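Side-chain contacts in GGDEF family protein (Vibrio cholerae, PDB 5GZS), which is a diguanylate cyclase whose periplasmic portion, built of solute-binding-protein-like domains, binds arginine and probably relays that signal to cyclic di-GMP synthesis: residues Val35-Phe40 with Leu44-Thr49; Asn75-Tyr80 with Thr101-Leu106; Glu120-Ala125 with Ile141-Pro146. One frame throughout, in Å; residues are numbered along the deposited sequence.

Contact 1: residues Val35-Phe40 with Leu44-Thr49; sequences VNYPSF and LVAIET. With ARG (arginine), chain B.
L44 meets F40 one helical turn back along helix 40-49. L44 N donates a hydrogen bond to F40 O at 3.2 Å, with an N-H...O angle of 162°, and the two side chains lean together at a slant. Branch CD1 of L44 touches the ring of F40, nearest at CZ (3.4 Å); CD2 sits farther off, near CE2. The phenyl ring is thus packed between protein and ligand: F40 CG lies anti to the backbone N (chi1 161°), and the ring swings over the bound arginine, whose CG lies against one face, toward the rim, 3.5 Å above the plane. Phenylalanine suits this place, since a flat apolar surface can line the aliphatic part of the ligand without competing for its charges.

Next along the helix, A46 directs its CB at Y37 and approaches the phenol obliquely, 3.4 Å from Y37 CZ. So small a side chain lets the tyrosine lie close to the helix, where it also meets D42 and I43.

S39 sits at the N-cap, its OG hydrogen-bonded to N41 N as the loop becomes helix. Strand 32-36 pairs with strand 6-10 beside it, and Y37 touches A9 of that strand. The helix rests on strand 55-58, with F40 and L44 against I58 and I47 against A55.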
loop_
_atom_site.group_PDB
_atom_site.type_symbol
_atom_site.label_atom_id
_atom_site.label_comp_id
_atom_site.label_asym_id
_atom_site.label_seq_id
_atom_site.Cartn_x
_atom_site.Cartn_y
_atom_site.Cartn_z
ATOM N N VAL A 35 16.795 -30.084 -27.067
ATOM C CA VAL A 35 18.180 -29.625 -27.137
ATOM C C VAL A 35 18.533 -28.740 -25.938
ATOM O O VAL A 35 17.988 -27.642 -25.802
ATOM C CB VAL A 35 18.416 -28.875 -28.463
ATOM C CG1 VAL A 35 19.815 -28.314 -28.546
ATOM C CG2 VAL A 35 18.168 -29.820 -29.622
ATOM N N ASN A 36 19.410 -29.219 -25.050
ATOM C CA ASN A 36 19.838 -28.401 -23.901
ATOM C C ASN A 36 20.663 -27.209 -24.364
ATOM O O ASN A 36 21.618 -27.362 -25.130
ATOM C CB ASN A 36 20.650 -29.228 -22.895
ATOM C CG ASN A 36 20.858 -28.498 -21.535
ATOM O OD1 ASN A 36 20.960 -27.270 -21.474
ATOM N ND2 ASN A 36 20.924 -29.270 -20.447
ATOM N N TYR A 37 20.278 -26.019 -23.921
ATOM C CA TYR A 37 21.094 -24.824 -24.121
ATOM C C TYR A 37 21.565 -24.341 -22.767
ATOM O O TYR A 37 20.782 -24.246 -21.823
ATOM C CB TYR A 37 20.311 -23.732 -24.836
ATOM C CG TYR A 37 20.131 -23.999 -26.305
ATOM C CD1 TYR A 37 21.089 -23.584 -27.220
ATOM C CD2 TYR A 37 19.011 -24.683 -26.784
ATOM C CE1 TYR A 37 20.936 -23.831 -28.581
ATOM C CE2 TYR A 37 18.851 -24.932 -28.136
ATOM C CZ TYR A 37 19.823 -24.501 -29.027
ATOM O OH TYR A 37 19.691 -24.727 -30.368
ATOM N N PRO A 38 22.853 -24.026 -22.652
ATOM C CA PRO A 38 23.374 -23.647 -21.330
ATOM C C PRO A 38 22.823 -22.310 -20.809
ATOM O O PRO A 38 22.963 -22.023 -19.613
ATOM C CB PRO A 38 24.880 -23.566 -21.564
ATOM C CG PRO A 38 25.014 -23.289 -23.037
ATOM C CD PRO A 38 23.879 -23.982 -23.707
ATOM N N SER A 39 22.205 -21.516 -21.683
ATOM C CA SER A 39 21.633 -20.229 -21.284
ATOM C C SER A 39 20.382 -19.846 -22.077
ATOM O O SER A 39 20.210 -20.216 -23.250
ATOM C CB SER A 39 22.682 -19.121 -21.424
ATOM O OG SER A 39 22.074 -17.846 -21.579
ATOM N N PHE A 40 19.515 -19.082 -21.436
ATOM C CA PHE A 40 18.266 -18.671 -22.061
ATOM C C PHE A 40 18.493 -17.806 -23.295
ATOM O O PHE A 40 17.699 -17.808 -24.234
ATOM C CB PHE A 40 17.404 -17.917 -21.055
ATOM C CG PHE A 40 16.329 -17.081 -21.680
ATOM C CD1 PHE A 40 15.127 -17.649 -22.056
ATOM C CD2 PHE A 40 16.518 -15.729 -21.875
ATOM C CE1 PHE A 40 14.143 -16.885 -22.604
ATOM C CE2 PHE A 40 15.532 -14.955 -22.432
ATOM C CZ PHE A 40 14.340 -15.535 -22.790
ATOM N N LEU A 44 17.324 -18.145 -27.355
ATOM C CA LEU A 44 16.797 -17.100 -28.244
ATOM C C LEU A 44 17.534 -16.996 -29.597
ATOM O O LEU A 44 16.891 -16.895 -30.652
ATOM C CB LEU A 44 16.825 -15.735 -27.536
ATOM C CG LEU A 44 15.478 -15.154 -27.073
ATOM C CD1 LEU A 44 14.783 -16.115 -26.152
ATOM C CD2 LEU A 44 15.647 -13.802 -26.389
ATOM N N VAL A 45 18.869 -17.022 -29.575
ATOM C CA VAL A 45 19.619 -16.933 -30.825
ATOM C C VAL A 45 19.373 -18.163 -31.681
ATOM O O VAL A 45 19.300 -18.061 -32.904
ATOM C CB VAL A 45 21.148 -16.759 -30.603
ATOM C CG1 VAL A 45 21.764 -17.945 -29.870
ATOM C CG2 VAL A 45 21.837 -16.569 -31.936
ATOM N N ALA A 46 19.211 -19.313 -31.032
ATOM C CA ALA A 46 18.960 -20.553 -31.740
ATOM C C ALA A 46 17.680 -20.431 -32.545
ATOM O O ALA A 46 17.599 -20.911 -33.675
ATOM C CB ALA A 46 18.877 -21.712 -30.775
ATOM N N ILE A 47 16.692 -19.752 -31.972
ATOM C CA ILE A 47 15.396 -19.631 -32.621
ATOM C C ILE A 47 15.456 -18.732 -33.860
ATOM O O ILE A 47 15.199 -19.213 -34.960
ATOM C CB ILE A 47 14.321 -19.109 -31.656
ATOM C CG1 ILE A 47 13.994 -20.172 -30.607
ATOM C CG2 ILE A 47 13.042 -18.808 -32.412
ATOM C CD1 ILE A 47 13.305 -21.399 -31.195
ATOM N N GLU A 48 15.793 -17.453 -33.705
ATOM C CA GLU A 48 15.764 -16.551 -34.863
ATOM C C GLU A 48 16.676 -17.059 -35.968
ATOM O O GLU A 48 16.246 -17.138 -37.117
ATOM C CB GLU A 48 16.130 -15.108 -34.489
ATOM C CG GLU A 48 17.428 -14.898 -33.757
ATOM C CD GLU A 48 17.726 -13.423 -33.590
ATOM O OE1 GLU A 48 18.704 -13.083 -32.893
ATOM O OE2 GLU A 48 16.981 -12.601 -34.173
ATOM N N THR A 49 17.907 -17.429 -35.611
ATOM C CA THR A 49 18.764 -18.230 -36.489
ATOM C C THR A 49 18.018 -19.367 -37.189
ATOM O O THR A 49 17.706 -19.267 -38.363
ATOM C CB THR A 49 19.940 -18.838 -35.713
ATOM O OG1 THR A 49 20.814 -17.787 -35.310
ATOM C CG2 THR A 49 20.721 -19.833 -36.570
HETATM N N ARG B . 9.734 -15.611 -19.906
HETATM C CA ARG B . 10.811 -14.663 -19.662
HETATM C C ARG B . 11.410 -14.174 -20.975
HETATM O O ARG B . 11.995 -13.095 -21.051
HETATM C CB ARG B . 11.884 -15.294 -18.794
HETATM C CG ARG B . 12.592 -16.470 -19.439
HETATM C CD ARG B . 13.373 -17.200 -18.368
HETATM N NE ARG B . 14.164 -18.284 -18.909
HETATM C CZ ARG B . 13.658 -19.443 -19.309
HETATM N NH1 ARG B . 12.349 -19.666 -19.241
HETATM N NH2 ARG B . 14.467 -20.371 -19.792
HETATM O OXT ARG B . 11.323 -14.850 -21.993
#

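Contact 2: residues Asn75-Tyr80 with Thr101-Leu106; sequences NIEYTY and TTYGTL. With ARG (arginine), chain B.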
loop_
_atom_site.group_PDB
_atom_site.type_symbol
_atom_site.label_atom_id
_atom_site.label_comp_id
_atom_site.label_asym_id
_atom_site.label_seq_id
_atom_site.Cartn_x
_atom_site.Cartn_y
_atom_site.Cartn_z
ATOM N N ASN A 75 0.775 -20.296 -21.505
ATOM C CA ASN A 75 0.895 -20.645 -20.072
ATOM C C ASN A 75 1.619 -19.596 -19.245
ATOM O O ASN A 75 2.291 -18.715 -19.789
ATOM C CB ASN A 75 1.636 -21.972 -19.898
ATOM C CG ASN A 75 2.981 -21.986 -20.625
ATOM O OD1 ASN A 75 3.049 -22.240 -21.837
ATOM N ND2 ASN A 75 4.062 -21.685 -19.887
ATOM N N ILE A 76 1.497 -19.704 -17.923
ATOM C CA ILE A 76 2.285 -18.869 -17.023
ATOM C C ILE A 76 3.696 -19.442 -16.883
ATOM O O ILE A 76 4.011 -20.504 -17.414
ATOM C CB ILE A 76 1.648 -18.730 -15.600
ATOM C CG1 ILE A 76 1.666 -20.064 -14.850
ATOM C CG2 ILE A 76 0.249 -18.127 -15.663
ATOM C CD1 ILE A 76 0.965 -20.016 -13.530
ATOM N N GLU A 77 4.541 -18.723 -16.164
ATOM C CA GLU A 77 5.894 -19.167 -15.911
ATOM C C GLU A 77 6.223 -18.900 -14.439
ATOM O O GLU A 77 6.248 -17.750 -13.995
ATOM C CB GLU A 77 6.857 -18.444 -16.849
ATOM C CG GLU A 77 8.316 -18.801 -16.721
ATOM C CD GLU A 77 9.175 -17.859 -17.560
ATOM O OE1 GLU A 77 8.920 -16.627 -17.484
ATOM O OE2 GLU A 77 10.091 -18.335 -18.285
ATOM N N TYR A 78 6.451 -19.958 -13.673
ATOM C CA TYR A 78 6.797 -19.781 -12.263
ATOM C C TYR A 78 8.149 -19.059 -12.166
ATOM O O TYR A 78 9.129 -19.446 -12.821
ATOM C CB TYR A 78 6.830 -21.121 -11.536
ATOM C CG TYR A 78 5.470 -21.663 -11.156
ATOM C CD1 TYR A 78 4.680 -22.334 -12.079
ATOM C CD2 TYR A 78 4.983 -21.525 -9.860
ATOM C CE1 TYR A 78 3.446 -22.834 -11.719
ATOM C CE2 TYR A 78 3.764 -22.015 -9.499
ATOM C CZ TYR A 78 2.993 -22.662 -10.419
ATOM O OH TYR A 78 1.759 -23.164 -10.040
ATOM N N THR A 79 8.180 -18.000 -11.360
ATOM C CA THR A 79 9.320 -17.107 -11.305
ATOM C C THR A 79 9.721 -16.839 -9.862
ATOM O O THR A 79 8.881 -16.492 -9.028
ATOM C CB THR A 79 9.022 -15.777 -12.026
ATOM O OG1 THR A 79 8.835 -16.031 -13.428
ATOM C CG2 THR A 79 10.183 -14.775 -11.845
ATOM N N TYR A 80 11.009 -17.018 -9.570
ATOM C CA TYR A 80 11.466 -17.041 -8.181
ATOM C C TYR A 80 12.621 -16.078 -7.923
ATOM O O TYR A 80 13.469 -15.817 -8.811
ATOM C CB TYR A 80 11.895 -18.471 -7.761
ATOM C CG TYR A 80 10.848 -19.560 -7.982
ATOM C CD1 TYR A 80 10.744 -20.209 -9.219
ATOM C CD2 TYR A 80 10.000 -19.959 -6.956
ATOM C CE1 TYR A 80 9.819 -21.192 -9.438
ATOM C CE2 TYR A 80 9.060 -20.960 -7.155
ATOM C CZ TYR A 80 8.972 -21.566 -8.414
ATOM O OH TYR A 80 8.048 -22.544 -8.654
ATOM N N THR A 101 16.440 -11.795 -20.775
ATOM C CA THR A 101 15.099 -12.012 -20.246
ATOM C C THR A 101 14.347 -10.718 -20.063
ATOM O O THR A 101 14.905 -9.627 -20.121
ATOM C CB THR A 101 15.088 -12.743 -18.881
ATOM O OG1 THR A 101 15.707 -11.920 -17.884
ATOM C CG2 THR A 101 15.778 -14.095 -18.975
ATOM N N THR A 102 13.061 -10.882 -19.820
ATOM C CA THR A 102 12.157 -9.795 -19.554
ATOM C C THR A 102 12.395 -9.236 -18.143
ATOM O O THR A 102 11.895 -8.161 -17.797
ATOM C CB THR A 102 10.704 -10.285 -19.720
ATOM O OG1 THR A 102 9.850 -9.188 -20.052
ATOM C CG2 THR A 102 10.214 -10.979 -18.456
ATOM N N TYR A 103 13.193 -9.956 -17.353
ATOM C CA TYR A 103 13.389 -9.643 -15.933
ATOM C C TYR A 103 14.181 -8.363 -15.659
ATOM O O TYR A 103 14.071 -7.775 -14.572
ATOM C CB TYR A 103 14.075 -10.818 -15.232
ATOM C CG TYR A 103 13.252 -12.099 -15.240
ATOM C CD1 TYR A 103 11.876 -12.060 -15.411
ATOM C CD2 TYR A 103 13.856 -13.345 -15.054
ATOM C CE1 TYR A 103 11.115 -13.230 -15.412
ATOM C CE2 TYR A 103 13.107 -14.522 -15.057
ATOM C CZ TYR A 103 11.733 -14.462 -15.237
ATOM O OH TYR A 103 10.977 -15.631 -15.227
ATOM N N GLY A 104 14.983 -7.935 -16.632
ATOM C CA GLY A 104 15.715 -6.687 -16.513
ATOM C C GLY A 104 14.733 -5.553 -16.317
ATOM O O GLY A 104 14.782 -4.828 -15.318
ATOM N N THR A 105 13.814 -5.434 -17.270
ATOM C CA THR A 105 12.754 -4.420 -17.269
ATOM C C THR A 105 11.787 -4.496 -16.082
ATOM O O THR A 105 11.314 -3.477 -15.569
ATOM C CB THR A 105 11.941 -4.524 -18.573
ATOM O OG1 THR A 105 12.775 -4.143 -19.677
ATOM C CG2 THR A 105 10.696 -3.645 -18.528
ATOM N N LEU A 106 11.487 -5.713 -15.649
ATOM C CA LEU A 106 10.518 -5.894 -14.582
ATOM C C LEU A 106 11.049 -5.371 -13.255
ATOM O O LEU A 106 10.303 -4.778 -12.467
ATOM C CB LEU A 106 10.134 -7.363 -14.437
ATOM C CG LEU A 106 9.075 -7.634 -13.368
ATOM C CD1 LEU A 106 7.701 -7.266 -13.886
ATOM C CD2 LEU A 106 9.110 -9.075 -12.918
HETATM N N ARG B . 9.734 -15.611 -19.906
HETATM C CA ARG B . 10.811 -14.663 -19.662
HETATM C C ARG B . 11.410 -14.174 -20.975
HETATM O O ARG B . 11.995 -13.095 -21.051
HETATM C CB ARG B . 11.884 -15.294 -18.794
HETATM C CG ARG B . 12.592 -16.470 -19.439
HETATM C CD ARG B . 13.373 -17.200 -18.368
HETATM N NE ARG B . 14.164 -18.284 -18.909
HETATM C CZ ARG B . 13.658 -19.443 -19.309
HETATM N NH1 ARG B . 12.349 -19.666 -19.241
HETATM N NH2 ARG B . 14.467 -20.371 -19.792
HETATM O OXT ARG B . 11.323 -14.850 -21.993
#
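Y103 brings its hydroxyl to T79, coming from the opposite direction, and the two share a hydrogen bond of 2.8 Å between Y103 OH and T79 OG1, the direction of the proton being open. T79 CG2, on the other branch, lies obliquely by the phenol, 3.7 Å from Y103 CZ. Threonine serves well here because one small side chain offers both a hydroxyl and a methyl to the same ring. E77 OE1 stands 3.2 Å from Y103 OH, with carboxylate and ring planes turned 47° apart.

E77 faces the ligand with both oxygens: OE1 takes a hydrogen bond from the arginine N at 2.7 Å, and OE2 takes one from its NH1 at 2.8 Å. A long acidic side chain suits this. With chi1 at -180° and the chain extended beyond CG, the carboxylate bridges the alpha-amino and guanidinium groups of the curled ligand, probably balancing positive charge at each. T102 N, in the turn leading to helix 103-110, holds the arginine O at 2.7 Å. This is the ligand cleft of a family 3 solute-binding fold, in which an amino acid is clasped between two lobes.

Further out, T101 OG1 accepts a capping bond from Y103 N and is also hydrogen-bonded to P98 O, which steadies the turn carrying T102. On the strand side, N158 hydrogen-bonds through its side chain to T79 N and E77 O. Y78 and Y80 point away from the helix, and their hydroxyls reach Q200 and Q203 of helix 189-218.

Contact 3: residues Glu120-Ala125 with Ile141-Pro146; sequences EGHLEA and INQLKP. With ARG (arginine), chain B.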
loop_
_atom_site.group_PDB
_atom_site.type_symbol
_atom_site.label_atom_id
_atom_site.label_comp_id
_atom_site.label_asym_id
_atom_site.label_seq_id
_atom_site.Cartn_x
_atom_site.Cartn_y
_atom_site.Cartn_z
ATOM N N GLU A 120 25.078 -15.610 -17.351
ATOM C CA GLU A 120 24.700 -16.592 -18.363
ATOM C C GLU A 120 24.659 -18.013 -17.818
ATOM O O GLU A 120 25.708 -18.613 -17.567
ATOM C CB GLU A 120 25.658 -16.547 -19.538
ATOM C CG GLU A 120 25.503 -15.338 -20.422
ATOM C CD GLU A 120 26.135 -15.574 -21.772
ATOM O OE1 GLU A 120 26.075 -16.729 -22.260
ATOM O OE2 GLU A 120 26.704 -14.614 -22.337
ATOM N N GLY A 121 23.447 -18.551 -17.659
ATOM C CA GLY A 121 23.255 -19.942 -17.284
ATOM C C GLY A 121 23.326 -20.172 -15.786
ATOM O O GLY A 121 23.588 -19.230 -15.031
ATOM N N HIS A 122 23.116 -21.430 -15.372
ATOM C CA HIS A 122 22.910 -21.793 -13.963
ATOM C C HIS A 122 24.194 -21.732 -13.159
ATOM O O HIS A 122 24.164 -21.370 -11.984
ATOM C CB HIS A 122 22.278 -23.188 -13.857
ATOM C CG HIS A 122 22.444 -23.851 -12.518
ATOM N ND1 HIS A 122 23.339 -24.879 -12.304
ATOM C CD2 HIS A 122 21.808 -23.660 -11.338
ATOM C CE1 HIS A 122 23.261 -25.281 -11.047
ATOM N NE2 HIS A 122 22.343 -24.555 -10.438
ATOM N N LEU A 123 25.323 -22.043 -13.791
ATOM C CA LEU A 123 26.618 -22.074 -13.098
ATOM C C LEU A 123 27.079 -20.670 -12.771
ATOM O O LEU A 123 27.602 -20.413 -11.695
ATOM C CB LEU A 123 27.663 -22.789 -13.957
ATOM C CG LEU A 123 27.373 -24.283 -14.066
ATOM C CD1 LEU A 123 27.739 -24.777 -15.460
ATOM C CD2 LEU A 123 28.078 -25.107 -12.975
ATOM N N GLU A 124 26.858 -19.771 -13.723
ATOM C CA GLU A 124 27.176 -18.351 -13.594
ATOM C C GLU A 124 26.296 -17.734 -12.524
ATOM O O GLU A 124 26.749 -16.970 -11.673
ATOM C CB GLU A 124 26.961 -17.649 -14.939
ATOM C CG GLU A 124 27.804 -16.435 -15.205
ATOM C CD GLU A 124 28.024 -16.201 -16.693
ATOM O OE1 GLU A 124 28.553 -17.105 -17.381
ATOM O OE2 GLU A 124 27.677 -15.099 -17.170
ATOM N N ALA A 125 25.019 -18.078 -12.591
ATOM C CA ALA A 125 24.069 -17.615 -11.609
ATOM C C ALA A 125 24.527 -18.150 -10.274
ATOM O O ALA A 125 24.588 -17.399 -9.295
ATOM C CB ALA A 125 22.659 -18.088 -11.940
ATOM N N ILE A 141 11.471 -21.276 -13.260
ATOM C CA ILE A 141 11.372 -22.619 -12.685
ATOM C C ILE A 141 12.508 -23.529 -13.149
ATOM O O ILE A 141 12.889 -24.450 -12.434
ATOM C CB ILE A 141 9.986 -23.267 -13.025
ATOM C CG1 ILE A 141 9.768 -24.573 -12.254
ATOM C CG2 ILE A 141 9.838 -23.493 -14.511
ATOM C CD1 ILE A 141 8.373 -25.128 -12.396
ATOM N N ASN A 142 13.066 -23.255 -14.329
ATOM C CA ASN A 142 14.250 -23.982 -14.822
ATOM C C ASN A 142 15.371 -24.125 -13.796
ATOM O O ASN A 142 16.100 -25.124 -13.767
ATOM C CB ASN A 142 14.801 -23.284 -16.053
ATOM C CG ASN A 142 13.754 -23.117 -17.134
ATOM O OD1 ASN A 142 12.775 -22.382 -16.962
ATOM N ND2 ASN A 142 13.949 -23.802 -18.251
ATOM N N GLN A 143 15.502 -23.121 -12.945
ATOM C CA GLN A 143 16.580 -23.111 -11.977
ATOM C C GLN A 143 16.197 -23.731 -10.639
ATOM O O GLN A 143 17.068 -24.000 -9.816
ATOM C CB GLN A 143 17.062 -21.685 -11.754
ATOM C CG GLN A 143 17.454 -20.947 -13.022
ATOM C CD GLN A 143 18.583 -21.627 -13.782
ATOM O OE1 GLN A 143 19.410 -22.325 -13.192
ATOM N NE2 GLN A 143 18.640 -21.397 -15.103
ATOM N N LEU A 144 14.909 -23.988 -10.430
ATOM C CA LEU A 144 14.423 -24.363 -9.108
ATOM C C LEU A 144 15.104 -25.605 -8.526
ATOM O O LEU A 144 15.708 -25.550 -7.439
ATOM C CB LEU A 144 12.909 -24.583 -9.140
ATOM C CG LEU A 144 12.307 -24.727 -7.738
ATOM C CD1 LEU A 144 12.624 -23.487 -6.921
ATOM C CD2 LEU A 144 10.805 -24.940 -7.799
ATOM N N LYS A 145 14.991 -26.725 -9.238
ATOM C CA LYS A 145 15.536 -27.986 -8.749
ATOM C C LYS A 145 17.076 -27.890 -8.555
ATOM O O LYS A 145 17.564 -28.167 -7.464
ATOM C CB LYS A 145 15.123 -29.135 -9.681
ATOM C CG LYS A 145 15.581 -30.531 -9.258
ATOM C CD LYS A 145 15.089 -31.598 -10.242
ATOM C CE LYS A 145 13.859 -32.264 -9.672
ATOM N NZ LYS A 145 12.946 -32.917 -10.660
ATOM N N PRO A 146 17.838 -27.447 -9.574
ATOM C CA PRO A 146 19.281 -27.385 -9.289
ATOM C C PRO A 146 19.639 -26.366 -8.213
ATOM O O PRO A 146 20.556 -26.613 -7.428
ATOM C CB PRO A 146 19.898 -26.990 -10.636
ATOM C CG PRO A 146 18.766 -26.359 -11.413
ATOM C CD PRO A 146 17.526 -27.072 -10.968
HETATM N N ARG B . 9.734 -15.611 -19.906
HETATM C CA ARG B . 10.811 -14.663 -19.662
HETATM C C ARG B . 11.410 -14.174 -20.975
HETATM O O ARG B . 11.995 -13.095 -21.051
HETATM C CB ARG B . 11.884 -15.294 -18.794
HETATM C CG ARG B . 12.592 -16.470 -19.439
HETATM C CD ARG B . 13.373 -17.200 -18.368
HETATM N NE ARG B . 14.164 -18.284 -18.909
HETATM C CZ ARG B . 13.658 -19.443 -19.309
HETATM N NH1 ARG B . 12.349 -19.666 -19.241
HETATM N NH2 ARG B . 14.467 -20.371 -19.792
HETATM O OXT ARG B . 11.323 -14.850 -21.993
#
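The imidazole of H122 has P146 over one face and Q143 at its edge. P146 CB makes a CH-pi contact with that face, 3.9 Å from the ring centroid and 28° off the normal. Q143 OE1 comes in near the ring plane, 3.3 Å from H122 CD2 and also close to CB, and the amide and imidazole planes are only 12° apart. A carbonyl oxygen suits this edge, because ring C-H groups are slightly positive.

A chi1 of 160° swings the H122 ring away from its backbone N and across to the other segment. Q143 meets it with a chain bent beyond CG, turning the amide in beside the histidine while the side chain also touches E11 and Y82. P146 is at home so early in helix 144-149, where a missing N-H costs little.

Helices 121-129 and 144-149 are joined through strand 137-140, in the solute-binding lobe whose small antiparallel sheet is centred on strand 79-83. G121, leading into the first helix, has a positive phi, a conformation glycine adopts easily, and its O accepts from A125 N. E120, just before it, is tied to K99 by a salt bridge.

Beside Q143, N142 borders the ligand, with OD1 3.6 Å from the arginine NH1. Its ND2 hydrogen-bonds to E11 O, and the carboxylate of E11 in turn binds the arginine.

Overall arrangement
All three contacts border one bound arginine and lie in the same solute-binding-protein-like region. Contacts 1 and 2 are buried, whereas contact 3 is only partly so, its histidine and proline being partly exposed. Contact 1 packs the segment after strand 32-36, and the first turn of helix 40-49, on that helix and is mainly apolar; contact 2 is polar, a hydroxyl pair beside a carboxylate that binds the ligand; contact 3 sets helix 121-129 against the segment entering helix 144-149 through a ring face and an amide. Contacts 1 and 2 touch where F40 CD2 meets T101 CG2. Contacts 2 and 3 pack through Y78 and Y80 against I141 and L144, and both lie nearer the chain's centre than contact 1.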